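Local coordinates for glutathione S-transferase, N-terminal domain protein (Pseudomonas putida, PDB 4NAX) that binds oxidized glutathione disulfide and, as a member of the glutathione S-transferase superfamily, probably has transferase activity, at residues W13-P18 with E46-V50; R20-L26 with I71-P77. All coordinates share one frame; numbering follows the deposited sequence.

Contact 1 of 2, residues W13-P18 with E46-V50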
loop_
_atom_site.group_PDB
_atom_site.type_symbol
_atom_site.label_atom_id
_atom_site.label_comp_id
_atom_site.label_asym_id
_atom_site.label_seq_id
_atom_site.Cartn_x
_atom_site.Cartn_y
_atom_site.Cartn_z
ATOM N N TRP A 13 -8.339 0.838 26.014
ATOM C CA TRP A 13 -7.013 0.316 26.329
ATOM C C TRP A 13 -6.196 1.404 27.030
ATOM O O TRP A 13 -5.432 2.109 26.394
ATOM C CB TRP A 13 -6.304 -0.125 25.064
ATOM C CG TRP A 13 -6.918 -1.304 24.383
ATOM C CD1 TRP A 13 -6.702 -2.614 24.657
ATOM C CD2 TRP A 13 -7.866 -1.270 23.317
ATOM N NE1 TRP A 13 -7.452 -3.405 23.821
ATOM C CE2 TRP A 13 -8.166 -2.601 22.979
ATOM C CE3 TRP A 13 -8.461 -0.247 22.588
ATOM C CZ2 TRP A 13 -9.058 -2.928 21.972
ATOM C CZ3 TRP A 13 -9.318 -0.574 21.566
ATOM C CH2 TRP A 13 -9.618 -1.908 21.269
ATOM N N PRO A 14 -6.376 1.557 28.357
ATOM C CA PRO A 14 -5.645 2.614 29.046
ATOM C C PRO A 14 -4.134 2.455 28.955
ATOM O O PRO A 14 -3.628 1.345 28.953
ATOM C CB PRO A 14 -6.109 2.482 30.502
ATOM C CG PRO A 14 -7.412 1.775 30.437
ATOM C CD PRO A 14 -7.359 0.894 29.224
ATOM N N ALA A 15 -3.435 3.581 28.927
ATOM C CA ALA A 15 -1.997 3.598 28.930
ATOM C C ALA A 15 -1.462 3.509 30.363
ATOM O O ALA A 15 -1.703 4.401 31.178
ATOM C CB ALA A 15 -1.496 4.874 28.278
ATOM N N LYS A 16 -0.742 2.433 30.668
ATOM C CA LYS A 16 0.051 2.311 31.900
ATOM C C LYS A 16 1.299 3.187 31.851
ATOM O O LYS A 16 1.827 3.585 32.897
ATOM C CB LYS A 16 0.456 0.848 32.149
ATOM C CG LYS A 16 -0.729 -0.092 32.246
ATOM C CD LYS A 16 -0.366 -1.477 32.741
ATOM C CE LYS A 16 -1.618 -2.205 33.226
ATOM N NZ LYS A 16 -2.106 -1.738 34.556
ATOM N N HIS A 17 1.762 3.457 30.625
ATOM C CA HIS A 17 2.984 4.196 30.383
ATOM C C HIS A 17 2.675 5.254 29.337
ATOM O O HIS A 17 3.027 5.098 28.160
ATOM C CB HIS A 17 4.084 3.275 29.862
ATOM C CG HIS A 17 4.286 2.039 30.683
ATOM N ND1 HIS A 17 4.872 2.051 31.928
ATOM C CD2 HIS A 17 3.993 0.744 30.421
ATOM C CE1 HIS A 17 4.935 0.821 32.398
ATOM N NE2 HIS A 17 4.397 0.009 31.507
ATOM N N PRO A 18 1.996 6.332 29.756
ATOM C CA PRO A 18 1.529 7.310 28.752
ATOM C C PRO A 18 2.627 8.125 28.063
ATOM O O PRO A 18 2.354 8.790 27.061
ATOM C CB PRO A 18 0.601 8.220 29.553
ATOM C CG PRO A 18 1.062 8.069 30.964
ATOM C CD PRO A 18 1.533 6.662 31.113
ATOM N N GLU A 46 4.200 0.470 24.384
ATOM C CA GLU A 46 3.246 -0.239 25.205
ATOM C C GLU A 46 2.243 -0.899 24.273
ATOM O O GLU A 46 1.431 -0.234 23.612
ATOM C CB GLU A 46 2.546 0.738 26.151
ATOM C CG GLU A 46 1.572 0.060 27.089
ATOM C CD GLU A 46 0.908 1.003 28.074
ATOM O OE1 GLU A 46 1.327 2.172 28.201
ATOM O OE2 GLU A 46 -0.051 0.545 28.743
ATOM N N ALA A 47 2.318 -2.222 24.218
ATOM C CA ALA A 47 1.468 -3.008 23.345
ATOM C C ALA A 47 0.134 -3.377 23.989
ATOM O O ALA A 47 0.055 -3.748 25.164
ATOM C CB ALA A 47 2.195 -4.272 22.893
ATOM N N HIS A 48 -0.906 -3.287 23.177
ATOM C CA HIS A 48 -2.261 -3.600 23.571
ATOM C C HIS A 48 -2.879 -4.560 22.588
ATOM O O HIS A 48 -2.860 -4.316 21.375
ATOM C CB HIS A 48 -3.109 -2.332 23.598
ATOM C CG HIS A 48 -2.606 -1.280 24.535
ATOM N ND1 HIS A 48 -2.778 -1.336 25.905
ATOM C CD2 HIS A 48 -1.894 -0.160 24.293
ATOM C CE1 HIS A 48 -2.238 -0.271 26.458
ATOM N NE2 HIS A 48 -1.668 0.442 25.505
ATOM N N LYS A 49 -3.445 -5.644 23.103
ATOM C CA LYS A 49 -4.114 -6.618 22.251
ATOM C C LYS A 49 -5.536 -6.208 21.876
ATOM O O LYS A 49 -6.379 -5.965 22.755
ATOM C CB LYS A 49 -4.160 -7.965 22.959
ATOM C CG LYS A 49 -4.826 -9.038 22.121
ATOM C CD LYS A 49 -4.810 -10.386 22.820
ATOM C CE LYS A 49 -5.392 -11.448 21.921
ATOM N NZ LYS A 49 -5.585 -12.731 22.647
ATOM N N VAL A 50 -5.779 -6.134 20.571
ATOM C CA VAL A 50 -7.081 -5.864 19.993
ATOM C C VAL A 50 -7.636 -7.205 19.518
ATOM O O VAL A 50 -7.174 -7.758 18.525
ATOM C CB VAL A 50 -6.960 -4.873 18.813
ATOM C CG1 VAL A 50 -8.311 -4.618 18.167
ATOM C CG2 VAL A 50 -6.364 -3.562 19.306
#
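The irregular backbone of 13-18 passes over one face of strand 45-49 without pairing with it, Trp13 lying nearest His48 (6.7 Å between CA atoms) and His17 nearest Glu46. It thereby places the chain just after helix 9-12 on an outermost strand of the sheet in the thioredoxin-like domain of this glutathione transferase. Glu46 reaches over with an extended chain, CG anti to the backbone N (chi1 -178°), and its carboxylate collects two successive amides of the loop. The N-H of Lys16 meets OE2 of Glu46 at 2.8 Å on the syn lone pair, whereas the N-H of His17 meets OE1 of Glu46, also at 2.8 Å, from above the carboxylate plane. Gln22 NE2 gives OE1 another hydrogen bond, so both carboxylate oxygens are engaged and the rotation of the group is fixed. CB of His17 lies 3.4 Å from OE1 of Glu46, and the imidazole that it carries is turned steeply against the carboxylate plane.

Farther along, CB of Trp13 sits over one face of the His48 imidazole, offset toward its rim, in a CH-pi contact; NE2 of His48 is hydrogen-bonded to OE1 of Gln22. The five-membered ring of Trp13 and the His48 ring are inclined at 55°. Val50 CG2 lies 3.8 Å from CZ2 of Trp13, over the benzo side of the indole. Trp13 NE1 donates to Lys49 O at 3.0 Å in a bent bond (134° at the hydrogen), from above the carbonyl plane.

Contact 2 of 2, residues R20-L26 with I71-P77. With GDS (oxidized glutathione disulfide), chain C.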
loop_
_atom_site.group_PDB
_atom_site.type_symbol
_atom_site.label_atom_id
_atom_site.label_comp_id
_atom_site.label_asym_id
_atom_site.label_seq_id
_atom_site.Cartn_x
_atom_site.Cartn_y
_atom_site.Cartn_z
ATOM N N ARG A 20 5.009 6.530 26.572
ATOM C CA ARG A 20 5.438 5.604 25.518
ATOM C C ARG A 20 4.455 5.553 24.381
ATOM O O ARG A 20 3.254 5.612 24.587
ATOM C CB ARG A 20 5.589 4.176 26.063
ATOM C CG ARG A 20 6.660 4.072 27.131
ATOM C CD ARG A 20 6.880 2.643 27.611
ATOM N NE ARG A 20 7.823 2.705 28.710
ATOM C CZ ARG A 20 8.018 1.772 29.630
ATOM N NH1 ARG A 20 7.348 0.637 29.591
ATOM N NH2 ARG A 20 8.907 1.995 30.602
ATOM N N LEU A 21 4.989 5.350 23.174
ATOM C CA LEU A 21 4.165 5.007 22.019
ATOM C C LEU A 21 3.243 3.836 22.377
ATOM O O LEU A 21 3.682 2.825 22.953
ATOM C CB LEU A 21 5.066 4.669 20.841
ATOM C CG LEU A 21 4.339 4.337 19.532
ATOM C CD1 LEU A 21 5.183 4.769 18.348
ATOM C CD2 LEU A 21 4.001 2.855 19.405
ATOM N N GLN A 22 1.974 3.993 22.018
ATOM C CA GLN A 22 0.933 3.001 22.246
ATOM C C GLN A 22 0.669 2.261 20.946
ATOM O O GLN A 22 0.424 2.878 19.911
ATOM C CB GLN A 22 -0.359 3.681 22.731
ATOM C CG GLN A 22 -0.171 4.570 23.962
ATOM C CD GLN A 22 0.076 3.780 25.224
ATOM O OE1 GLN A 22 -0.751 2.948 25.617
ATOM N NE2 GLN A 22 1.191 4.029 25.874
ATOM N N LEU A 23 0.733 0.935 21.016
ATOM C CA LEU A 23 0.466 0.060 19.887
ATOM C C LEU A 23 -0.811 -0.721 20.126
ATOM O O LEU A 23 -0.961 -1.350 21.170
ATOM C CB LEU A 23 1.613 -0.927 19.690
ATOM C CG LEU A 23 1.415 -2.005 18.637
ATOM C CD1 LEU A 23 1.279 -1.425 17.230
ATOM C CD2 LEU A 23 2.546 -3.019 18.690
ATOM N N TYR A 24 -1.723 -0.694 19.155
ATOM C CA TYR A 24 -3.003 -1.413 19.237
ATOM C C TYR A 24 -2.991 -2.421 18.104
ATOM O O TYR A 24 -3.074 -2.046 16.937
ATOM C CB TYR A 24 -4.181 -0.443 19.147
ATOM C CG TYR A 24 -4.044 0.748 20.086
ATOM C CD1 TYR A 24 -4.434 0.689 21.428
ATOM C CD2 TYR A 24 -3.478 1.932 19.639
ATOM C CE1 TYR A 24 -4.281 1.788 22.268
ATOM C CE2 TYR A 24 -3.346 3.033 20.468
ATOM C CZ TYR A 24 -3.723 2.953 21.785
ATOM O OH TYR A 24 -3.586 4.065 22.588
ATOM N N SER A 25 -2.810 -3.702 18.428
ATOM C CA SER A 25 -2.457 -4.660 17.417
ATOM C C SER A 25 -2.833 -6.083 17.823
ATOM O O SER A 25 -3.507 -6.309 18.827
ATOM C CB SER A 25 -0.948 -4.515 17.096
ATOM O OG SER A 25 -0.573 -5.219 15.910
ATOM N N LEU A 26 -2.393 -7.024 17.000
ATOM C CA LEU A 26 -2.641 -8.449 17.154
ATOM C C LEU A 26 -1.535 -9.136 16.345
ATOM O O LEU A 26 -1.139 -8.594 15.304
ATOM C CB LEU A 26 -4.027 -8.789 16.610
ATOM C CG LEU A 26 -4.540 -10.198 16.882
ATOM C CD1 LEU A 26 -4.779 -10.402 18.369
ATOM C CD2 LEU A 26 -5.808 -10.409 16.079
ATOM N N ILE A 71 -6.278 -3.369 12.449
ATOM C CA ILE A 71 -4.980 -3.273 13.092
ATOM C C ILE A 71 -3.898 -3.429 12.033
ATOM O O ILE A 71 -4.125 -4.038 10.968
ATOM C CB ILE A 71 -4.817 -4.320 14.235
ATOM C CG1 ILE A 71 -4.821 -5.781 13.746
ATOM C CG2 ILE A 71 -5.863 -4.109 15.309
ATOM C CD1 ILE A 71 -3.469 -6.314 13.297
ATOM N N PRO A 72 -2.677 -2.949 12.311
ATOM C CA PRO A 72 -2.252 -2.211 13.503
ATOM C C PRO A 72 -2.603 -0.718 13.444
ATOM O O PRO A 72 -2.812 -0.144 12.366
ATOM C CB PRO A 72 -0.748 -2.392 13.492
ATOM C CG PRO A 72 -0.407 -2.416 12.029
ATOM C CD PRO A 72 -1.559 -3.184 11.387
ATOM N N ALA A 73 -2.578 -0.098 14.615
ATOM C CA ALA A 73 -2.708 1.354 14.756
ATOM C C ALA A 73 -1.809 1.755 15.911
ATOM O O ALA A 73 -1.516 0.943 16.797
ATOM C CB ALA A 73 -4.136 1.764 14.998
ATOM N N ILE A 74 -1.371 3.005 15.894
ATOM C CA ILE A 74 -0.569 3.555 16.972
ATOM C C ILE A 74 -1.106 4.899 17.449
ATOM O O ILE A 74 -1.810 5.607 16.723
ATOM C CB ILE A 74 0.921 3.716 16.597
ATOM C CG1 ILE A 74 1.120 4.700 15.432
ATOM C CG2 ILE A 74 1.538 2.357 16.283
ATOM C CD1 ILE A 74 2.539 5.188 15.254
ATOM N N LEU A 75 -0.715 5.245 18.669
ATOM C CA LEU A 75 -0.884 6.605 19.209
ATOM C C LEU A 75 0.443 6.951 19.863
ATOM O O LEU A 75 0.800 6.388 20.901
ATOM C CB LEU A 75 -2.036 6.668 20.190
ATOM C CG LEU A 75 -2.301 8.037 20.816
ATOM C CD1 LEU A 75 -2.558 9.110 19.776
ATOM C CD2 LEU A 75 -3.477 7.895 21.770
ATOM N N ASP A 76 1.215 7.820 19.216
ATOM C CA ASP A 76 2.542 8.188 19.716
ATOM C C ASP A 76 2.410 9.501 20.478
ATOM O O ASP A 76 2.151 10.538 19.858
ATOM C CB ASP A 76 3.516 8.386 18.573
ATOM C CG ASP A 76 4.943 8.623 19.030
ATOM O OD1 ASP A 76 5.165 8.638 20.254
ATOM O OD2 ASP A 76 5.831 8.791 18.182
ATOM N N PRO A 77 2.590 9.484 21.813
ATOM C CA PRO A 77 2.494 10.751 22.546
ATOM C C PRO A 77 3.581 11.743 22.116
ATOM O O PRO A 77 3.382 12.969 22.244
ATOM C CB PRO A 77 2.661 10.344 24.010
ATOM C CG PRO A 77 3.389 9.048 23.979
ATOM C CD PRO A 77 2.984 8.370 22.698
HETATM N N1 GDS C . -11.921 -8.994 6.576
HETATM C CA1 GDS C . -10.800 -9.884 6.280
HETATM C C1 GDS C . -11.184 -10.909 5.236
HETATM O OE1 GDS C . -10.260 -11.451 4.584
HETATM O OE2 GDS C . -12.385 -11.199 5.043
HETATM C CB1 GDS C . -10.364 -10.593 7.568
HETATM C CG1 GDS C . -8.968 -11.228 7.502
HETATM C CD1 GDS C . -7.890 -10.183 7.367
HETATM O O1 GDS C . -8.058 -9.056 7.796
HETATM N N2 GDS C . -6.787 -10.579 6.745
HETATM C CA2 GDS C . -5.620 -9.734 6.589
HETATM C C2 GDS C . -5.344 -9.453 5.136
HETATM O O2 GDS C . -5.498 -10.321 4.285
HETATM C CB2 GDS C . -4.397 -10.413 7.208
HETATM S SG2 GDS C . -4.433 -10.557 8.990
HETATM N N3 GDS C . -4.881 -8.239 4.843
HETATM C CA3 GDS C . -4.586 -7.829 3.480
HETATM C C3 GDS C . -3.455 -6.830 3.360
HETATM O OE3 GDS C . -3.460 -6.112 2.337
HETATM O OE4 GDS C . -2.576 -6.840 4.228
HETATM N N4 GDS C . -8.687 -7.203 10.094
HETATM C CA4 GDS C . -9.866 -6.937 10.890
HETATM C C4 GDS C . -11.144 -6.973 10.098
HETATM O OE5 GDS C . -12.241 -6.792 10.704
HETATM O OE6 GDS C . -11.068 -7.229 8.869
HETATM C C5 GDS C . -7.540 -6.590 10.356
HETATM O O5 GDS C . -7.443 -5.755 11.248
HETATM C CA5 GDS C . -6.337 -6.991 9.531
HETATM N N5 GDS C . -5.562 -5.809 9.168
HETATM C CB5 GDS C . -5.490 -7.957 10.362
HETATM S SG5 GDS C . -3.961 -8.481 9.585
HETATM C CA6 GDS C . -3.650 -2.482 6.101
HETATM C C6 GDS C . -2.339 -2.384 6.821
HETATM O OE7 GDS C . -2.348 -2.012 8.020
HETATM O OE8 GDS C . -1.302 -2.670 6.178
HETATM N N6 GDS C . -3.453 -2.163 4.673
HETATM C CB6 GDS C . -4.233 -3.887 6.260
HETATM C CG6 GDS C . -4.573 -4.193 7.722
HETATM C CD6 GDS C . -5.314 -5.491 7.894
HETATM O O6 GDS C . -5.621 -6.204 6.932
#
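Two reciprocal pairs of backbone hydrogen bonds join strands 21-25 and 73-76: Gln22 N to Leu75 O and Leu75 N to Gln22 O, both 2.9 Å, then Tyr24 N to Ala73 O and Ala73 N to Tyr24 O. Between them Leu23 and Ile74 form a non-hydrogen-bonded pair, where Ile74 CA comes to 3.2 Å from Gln22 O in a CA-H...O contact. Just before strand 73-76, Ile71 continues this backbone pairing with the ligand: its N donates to O5 of the glutathione disulfide, and its O receives N5 of the same molecule at 2.9 Å. The peptide from Ile71 to Pro72 is cis, the conserved cis-proline of the thioredoxin fold, whose preceding residue in glutathione transferases offers its main chain to glutathione in this way. Pro72 CD also approaches the ligand carboxylate.

Gln22 bends at chi2 (-72°), which folds its amide back so that NE2 donates to Arg20 O, its polar end being otherwise engaged by strand 45-49. On the same face Tyr24 and Leu75 point the same way side by side, with Leu75 CB in the plane of the phenol ring at its edge, 3.9 Å from CE2 of Tyr24. The other face carries Leu23 and Ile74, CD1 of Leu23 lying 3.9 Å from CG2 of Ile74, and helices 31-41 and 90-101 pack against it. At the end away from the ligand Leu21 CD1 leans on the carboxylate carbon of Asp76, whose OD2 makes a salt bridge with Lys100 and a hydrogen bond with Tyr96, while Pro77 CD rests 3.4 Å from Arg20 O.

How the contacts relate
The contacts share one sheet: strand 21-25 of contact 2 lies between strand 45-49 of contact 1 and strand 73-76, and the centres of the two contacts are about 8 Å apart. A backbone hydrogen bond from His48 N to Leu23 O, 2.8 Å, ties the neighbouring strands, and the 2.7 Å bond between His48 NE2 and Gln22 OE1 joins the two contacts through their side chains. Gln22 thus links the Glu46 and His48 side chains of contact 1 to the strand pair of contact 2. At the loop end, Pro18 O packs 3.3 Å from CG of Pro77. Glutathione disulfide bonds directly to Ile71 of contact 2, while the side chain of Val50 in contact 1 stays about 7 Å from it.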